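Local coordinates for conjugal transfer protein TRWB (Escherichia coli, PDB 1E9S) that couples the DNA-processing relaxosome to the type IV secretion channel in bacterial conjugation and probably pumps the DNA as a hexameric, ATP-driven motor, at the interface of chains A and B. Residues are numbered along the deposited sequence; one frame, centred on the assembly and turned at random. Chains: chain A/B, Conjugal transfer protein TRWB.

Contact 1: the interface of chains A and B. Residues chain A 181, 205, 208, 212; chain B 149, 196, 200, 202-203, 206.
A:Thr208 and B:Ser200 join neighbouring subunits through their hydroxyl groups, in a patch where a helix meets the start of a helix. A:Thr208 OG1 lies 2.5 Å from B:Ser200 OG in a hydrogen bond, and either hydroxyl could be the donor. B:Ser200 OG also accepts a bond from the backbone amide B:Ala203 N, at 3.1 Å and fairly straight (165° at the hydrogen). It thus caps the N-terminal end of helix 201-217 of chain B, which probably holds the hydroxyl in place for A:Thr208. A water forms a second polar link, bridging the carbonyl oxygens A:Thr208 O and B:Leu196 O.

Apolar packing centres on the ring of A:Phe212. The CE1 edge of B:Tyr149 stands over the ring centre, and the two side chains cross at about a right angle. The bridging water lies over the opposite face. At the ring's far end, CZ reaches B:Ala206 CB at 3.7 Å, while CE1 touches B:Leu196 CB. An alanine at A:Phe212 is likely to open a gap between B:Tyr149, B:Ala206 and B:Leu196 and leave the tyrosine edge without its aromatic partner.

The aliphatic parts of A:Lys205 and B:Glu202 pack obliquely. Their charged atoms stay apart, with A:Lys205 NZ 4.8 Å from B:Glu202 OE1, so any attraction is probably long-range. A:Thr208 points its methyl at the same glutamate. With CG2 anti to the backbone N, that methyl carbon lies 3.6 Å from B:Glu202 CG.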
ATOM      1  N   PHE A 181      -3.301  36.752 -17.032  1.00 41.09           N
ATOM      2  CA  PHE A 181      -2.596  35.678 -17.703  1.00 44.28           C
ATOM      3  C   PHE A 181      -1.838  36.180 -18.918  1.00 45.59           C
ATOM      4  O   PHE A 181      -0.659  35.888 -19.081  1.00 46.20           O
ATOM      5  CB  PHE A 181      -3.587  34.603 -18.125  1.00 45.52           C
ATOM      6  CG  PHE A 181      -3.238  33.248 -17.628  1.00 44.37           C
ATOM      7  CD1 PHE A 181      -3.165  32.990 -16.249  1.00 45.06           C
ATOM      8  CD2 PHE A 181      -2.973  32.221 -18.530  1.00 45.03           C
ATOM      9  CE1 PHE A 181      -2.831  31.727 -15.774  1.00 43.00           C
ATOM     10  CE2 PHE A 181      -2.638  30.949 -18.075  1.00 45.71           C
ATOM     11  CZ  PHE A 181      -2.566  30.698 -16.690  1.00 43.89           C
ATOM     12  N   LYS A 205      -2.284  25.100 -18.002  1.00 25.40           N
ATOM     13  CA  LYS A 205      -2.579  24.458 -16.733  1.00 26.49           C
ATOM     14  C   LYS A 205      -1.349  24.575 -15.857  1.00 26.15           C
ATOM     15  O   LYS A 205      -1.449  24.933 -14.687  1.00 24.76           O
ATOM     16  CB  LYS A 205      -2.926  22.988 -16.943  1.00 28.65           C
ATOM     17  CG  LYS A 205      -3.176  22.236 -15.646  1.00 32.27           C
ATOM     18  CD  LYS A 205      -3.509  20.780 -15.927  1.00 37.03           C
ATOM     19  CE  LYS A 205      -3.635  19.968 -14.648  1.00 38.15           C
ATOM     20  NZ  LYS A 205      -3.969  18.545 -14.943  1.00 44.60           N
ATOM     21  N   THR A 208      -0.982  27.992 -14.510  1.00 26.12           N
ATOM     22  CA  THR A 208      -1.955  28.219 -13.457  1.00 26.73           C
ATOM     23  C   THR A 208      -1.471  27.606 -12.147  1.00 27.83           C
ATOM     24  O   THR A 208      -1.598  28.209 -11.087  1.00 26.70           O
ATOM     25  CB  THR A 208      -3.315  27.625 -13.829  1.00 28.64           C
ATOM     26  OG1 THR A 208      -3.858  28.372 -14.920  1.00 27.75           O
ATOM     27  CG2 THR A 208      -4.270  27.715 -12.665  1.00 24.60           C
ATOM     28  N   PHE A 212      -0.652  29.533  -8.456  1.00 25.13           N
ATOM     29  CA  PHE A 212      -1.195  29.098  -7.181  1.00 24.99           C
ATOM     30  C   PHE A 212      -0.082  28.825  -6.184  1.00 26.08           C
ATOM     31  O   PHE A 212      -0.146  29.280  -5.050  1.00 25.86           O
ATOM     32  CB  PHE A 212      -2.058  27.845  -7.365  1.00 22.29           C
ATOM     33  CG  PHE A 212      -3.468  28.136  -7.783  1.00 20.78           C
ATOM     34  CD1 PHE A 212      -4.242  29.056  -7.077  1.00 19.29           C
ATOM     35  CD2 PHE A 212      -4.036  27.472  -8.862  1.00 16.59           C
ATOM     36  CE1 PHE A 212      -5.562  29.307  -7.436  1.00 16.29           C
ATOM     37  CE2 PHE A 212      -5.362  27.717  -9.231  1.00 16.34           C
ATOM     38  CZ  PHE A 212      -6.127  28.636  -8.515  1.00 15.99           C
TER
ATOM     39  N   TYR B 149      -8.471  25.941  -2.343  1.00 24.37           N
ATOM     40  CA  TYR B 149      -9.118  26.849  -3.283  1.00 25.93           C
ATOM     41  C   TYR B 149     -10.305  27.473  -2.566  1.00 25.82           C
ATOM     42  O   TYR B 149     -10.581  28.661  -2.716  1.00 28.08           O
ATOM     43  CB  TYR B 149      -9.617  26.081  -4.509  1.00 23.29           C
ATOM     44  CG  TYR B 149      -8.524  25.453  -5.328  1.00 21.57           C
ATOM     45  CD1 TYR B 149      -7.315  26.108  -5.517  1.00 21.50           C
ATOM     46  CD2 TYR B 149      -8.685  24.186  -5.884  1.00 24.57           C
ATOM     47  CE1 TYR B 149      -6.284  25.519  -6.234  1.00 20.23           C
ATOM     48  CE2 TYR B 149      -7.656  23.585  -6.601  1.00 23.03           C
ATOM     49  CZ  TYR B 149      -6.457  24.262  -6.769  1.00 21.43           C
ATOM     50  OH  TYR B 149      -5.423  23.688  -7.468  1.00 22.43           O
ATOM     51  N   LEU B 196      -5.943  34.637  -9.940  1.00 29.01           N
ATOM     52  CA  LEU B 196      -5.729  33.249  -9.589  1.00 28.35           C
ATOM     53  C   LEU B 196      -6.832  32.342 -10.121  1.00 28.63           C
ATOM     54  O   LEU B 196      -6.563  31.226 -10.558  1.00 28.23           O
ATOM     55  CB  LEU B 196      -5.603  33.101  -8.076  1.00 26.62           C
ATOM     56  CG  LEU B 196      -4.392  33.771  -7.424  1.00 25.02           C
ATOM     57  CD1 LEU B 196      -4.312  33.303  -6.011  1.00 24.61           C
ATOM     58  CD2 LEU B 196      -3.113  33.414  -8.135  1.00 26.12           C
ATOM     59  N   SER B 200      -7.501  30.386 -17.486  1.00 36.22           N
ATOM     60  CA  SER B 200      -7.330  29.040 -18.036  1.00 32.87           C
ATOM     61  C   SER B 200      -8.435  28.094 -17.594  1.00 30.36           C
ATOM     62  O   SER B 200      -9.267  28.449 -16.757  1.00 29.55           O
ATOM     63  CB  SER B 200      -5.965  28.459 -17.635  1.00 33.26           C
ATOM     64  OG  SER B 200      -5.957  28.003 -16.293  1.00 32.53           O
ATOM     65  N   GLU B 202      -7.891  25.322 -16.055  1.00 30.32           N
ATOM     66  CA  GLU B 202      -7.467  24.911 -14.727  1.00 28.56           C
ATOM     67  C   GLU B 202      -7.912  25.925 -13.667  1.00 27.24           C
ATOM     68  O   GLU B 202      -8.423  25.532 -12.621  1.00 25.67           O
ATOM     69  CB  GLU B 202      -5.946  24.720 -14.704  1.00 30.31           C
ATOM     70  CG  GLU B 202      -5.365  24.311 -13.350  1.00 31.76           C
ATOM     71  CD  GLU B 202      -5.838  22.945 -12.871  1.00 34.09           C
ATOM     72  OE1 GLU B 202      -6.603  22.270 -13.592  1.00 35.77           O
ATOM     73  OE2 GLU B 202      -5.434  22.543 -11.758  1.00 39.99           O
ATOM     74  N   ALA B 203      -7.730  27.217 -13.931  1.00 25.27           N
ATOM     75  CA  ALA B 203      -8.155  28.245 -12.979  1.00 27.42           C
ATOM     76  C   ALA B 203      -9.670  28.143 -12.745  1.00 24.96           C
ATOM     77  O   ALA B 203     -10.146  28.344 -11.625  1.00 25.52           O
ATOM     78  CB  ALA B 203      -7.793  29.633 -13.506  1.00 26.04           C
ATOM     79  N   ALA B 206     -10.487  25.075 -10.615  1.00 25.00           N
ATOM     80  CA  ALA B 206     -10.136  25.418  -9.247  1.00 24.25           C
ATOM     81  C   ALA B 206     -11.237  26.263  -8.608  1.00 26.28           C
ATOM     82  O   ALA B 206     -11.648  26.015  -7.477  1.00 25.99           O
ATOM     83  CB  ALA B 206      -8.825  26.171  -9.243  1.00 24.25           C
TER
HETATM   84  O   HOH W   1      -3.751  30.524 -11.102  1.00 33.59           O

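Contact 2: the interface of chains A and B. Residues chain A 10-12; chain B 18-19, 364, 366, 386.
B:Glu364 OE1, a carboxylate oxygen, is gripped by B:Arg19 of its own chain and by a water that leads to chain A. B:Arg19 NE donates to it at 2.8 Å in a salt bridge whose hydrogen bond is fairly straight (160° at the hydrogen). The oxygen lies close to the guanidinium plane, but the arginine approaches from above the carboxylate plane, 60° out of it. NH2 adds weak bonds to both carboxylate oxygens. The pair probably offsets its own charges and holds the arginine in place against chain A.

The water carries the polar link across the interface. It lies 2.9 Å from A:Ala12 N, the backbone amide, and 3.0 Å from B:Glu364 OE1. The glutamate therefore steadies its own arginine and also receives the loop of the neighbour.

The patch is an N-terminal loop laid on strands of the neighbouring subunit. This loop, A:Gly10 to A:Ala12, lies along the B:Arg19 side chain. The arginine chain is extended from CG to NE and runs beside the glycine backbone. Its CD is 3.7 Å from A:Gly11 CA, and NE also sits close to that alpha carbon. The lack of a side chain at A:Gly11 probably allows this approach, since a beta carbon would point at B:Arg19 and B:Glu364. The carbonyl oxygens of A:Gly10 and B:Leu18 also approach each other; both can only accept, so this pair is a doubtful detail of the model.

A:Ala12 ends the patch in a small seat of mixed character. B:Leu18 offers its CD1 methyl to both the amide nitrogen and the methyl of A:Ala12. B:Arg386 and B:Glu366 stand next to it around the A:Ala12 methyl, and the two are joined by a long, weak salt bridge. The glutamate presents its carboxylate oxygen OE2. B:Arg386 bends at its second and third side-chain torsions, and its aliphatic stem makes the contact. B:Arg386 CG lies 3.7 Å from A:Ala12 CB.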
ATOM      1  N   GLY A  10      18.343  -1.346  32.871  1.00 44.57           N
ATOM      2  CA  GLY A  10      17.077  -1.439  33.577  1.00 41.03           C
ATOM      3  C   GLY A  10      16.555  -2.848  33.772  1.00 40.39           C
ATOM      4  O   GLY A  10      15.692  -3.084  34.617  1.00 39.38           O
ATOM      5  N   GLY A  11      17.074  -3.790  32.994  1.00 39.20           N
ATOM      6  CA  GLY A  11      16.640  -5.169  33.109  1.00 40.21           C
ATOM      7  C   GLY A  11      17.401  -5.935  34.176  1.00 40.74           C
ATOM      8  O   GLY A  11      17.993  -5.341  35.079  1.00 40.16           O
ATOM      9  N   ALA A  12      17.388  -7.258  34.081  1.00 41.63           N
ATOM     10  CA  ALA A  12      18.078  -8.083  35.065  1.00 42.66           C
ATOM     11  C   ALA A  12      19.588  -7.970  34.885  1.00 42.92           C
ATOM     12  O   ALA A  12      20.083  -7.915  33.764  1.00 42.76           O
ATOM     13  CB  ALA A  12      17.639  -9.542  34.933  1.00 41.31           C
TER
ATOM     14  N   LEU B  18      11.536  -5.821  37.251  1.00 37.87           N
ATOM     15  CA  LEU B  18      12.763  -5.265  36.688  1.00 35.22           C
ATOM     16  C   LEU B  18      12.572  -3.907  36.008  1.00 33.47           C
ATOM     17  O   LEU B  18      13.165  -2.911  36.420  1.00 32.99           O
ATOM     18  CB  LEU B  18      13.380  -6.251  35.693  1.00 34.39           C
ATOM     19  CG  LEU B  18      13.712  -7.627  36.265  1.00 34.68           C
ATOM     20  CD1 LEU B  18      14.231  -8.504  35.180  1.00 32.65           C
ATOM     21  CD2 LEU B  18      14.734  -7.511  37.361  1.00 33.09           C
ATOM     22  N   ARG B  19      11.734  -3.863  34.978  1.00 31.90           N
ATOM     23  CA  ARG B  19      11.503  -2.625  34.245  1.00 29.11           C
ATOM     24  C   ARG B  19      10.202  -2.590  33.450  1.00 30.31           C
ATOM     25  O   ARG B  19       9.504  -3.599  33.332  1.00 31.23           O
ATOM     26  CB  ARG B  19      12.665  -2.382  33.293  1.00 28.44           C
ATOM     27  CG  ARG B  19      13.041  -3.598  32.458  1.00 22.43           C
ATOM     28  CD  ARG B  19      13.999  -3.205  31.359  1.00 24.38           C
ATOM     29  NE  ARG B  19      14.446  -4.361  30.599  1.00 25.95           N
ATOM     30  CZ  ARG B  19      15.208  -4.287  29.517  1.00 23.67           C
ATOM     31  NH1 ARG B  19      15.597  -3.103  29.079  1.00 20.88           N
ATOM     32  NH2 ARG B  19      15.585  -5.394  28.883  1.00 22.24           N
ATOM     33  N   GLU B 364       9.098  -6.159  32.435  1.00 34.85           N
ATOM     34  CA  GLU B 364      10.003  -7.297  32.436  1.00 36.25           C
ATOM     35  C   GLU B 364      10.030  -7.631  33.911  1.00 38.08           C
ATOM     36  O   GLU B 364      10.163  -6.745  34.762  1.00 36.60           O
ATOM     37  CB  GLU B 364      11.380  -6.928  31.925  1.00 36.58           C
ATOM     38  CG  GLU B 364      12.183  -8.128  31.521  1.00 39.74           C
ATOM     39  CD  GLU B 364      13.454  -7.740  30.829  1.00 43.49           C
ATOM     40  OE1 GLU B 364      14.274  -7.050  31.461  1.00 45.57           O
ATOM     41  OE2 GLU B 364      13.633  -8.113  29.653  1.00 48.12           O
ATOM     42  N   GLU B 366      10.795 -10.898  37.159  1.00 46.23           N
ATOM     43  CA  GLU B 366      11.403 -12.166  37.571  1.00 48.89           C
ATOM     44  C   GLU B 366      10.406 -12.968  38.410  1.00 50.20           C
ATOM     45  O   GLU B 366       9.837 -12.468  39.379  1.00 50.22           O
ATOM     46  CB  GLU B 366      12.707 -11.902  38.334  1.00 49.34           C
ATOM     47  CG  GLU B 366      13.754 -11.250  37.444  1.00 49.94           C
ATOM     48  CD  GLU B 366      15.116 -11.110  38.089  1.00 51.03           C
ATOM     49  OE1 GLU B 366      15.200 -10.488  39.170  1.00 52.22           O
ATOM     50  OE2 GLU B 366      16.105 -11.611  37.502  1.00 49.34           O
ATOM     51  N   ARG B 386      13.209 -14.851  33.830  1.00 61.99           N
ATOM     52  CA  ARG B 386      13.001 -13.460  33.424  1.00 59.51           C
ATOM     53  C   ARG B 386      11.941 -13.460  32.328  1.00 56.23           C
ATOM     54  O   ARG B 386      12.059 -14.195  31.346  1.00 56.41           O
ATOM     55  CB  ARG B 386      14.280 -12.857  32.849  1.00 60.50           C
ATOM     56  CG  ARG B 386      15.121 -12.061  33.822  1.00 62.91           C
ATOM     57  CD  ARG B 386      15.776 -12.938  34.894  1.00 63.73           C
ATOM     58  NE  ARG B 386      16.564 -14.030  34.323  1.00 63.46           N
ATOM     59  CZ  ARG B 386      17.439 -14.755  35.013  1.00 63.80           C
ATOM     60  NH1 ARG B 386      17.641 -14.494  36.298  1.00 64.27           N
ATOM     61  NH2 ARG B 386      18.089 -15.753  34.423  1.00 62.63           N
TER
HETATM   62  O   HOH W   2      16.968  -8.460  31.498  1.00 34.38           O

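Contact 1 and contact 2 have C-alpha centres about 62 Å apart and share no residues. They join the same two neighbouring chains at well-separated places. Contact 1 brings helix 201-217 of chain A against the start of the same helix in chain B, with help from helix 141-163 of chain B. Contact 2 sets an N-terminal loop of chain A against strands 16-18, 362-369 and 383-390 of chain B. Different surfaces of the two copies meet, as expected of neighbours in a ring. With six copies in the assembly, such separated contacts would help fix the tilt of each subunit against the next.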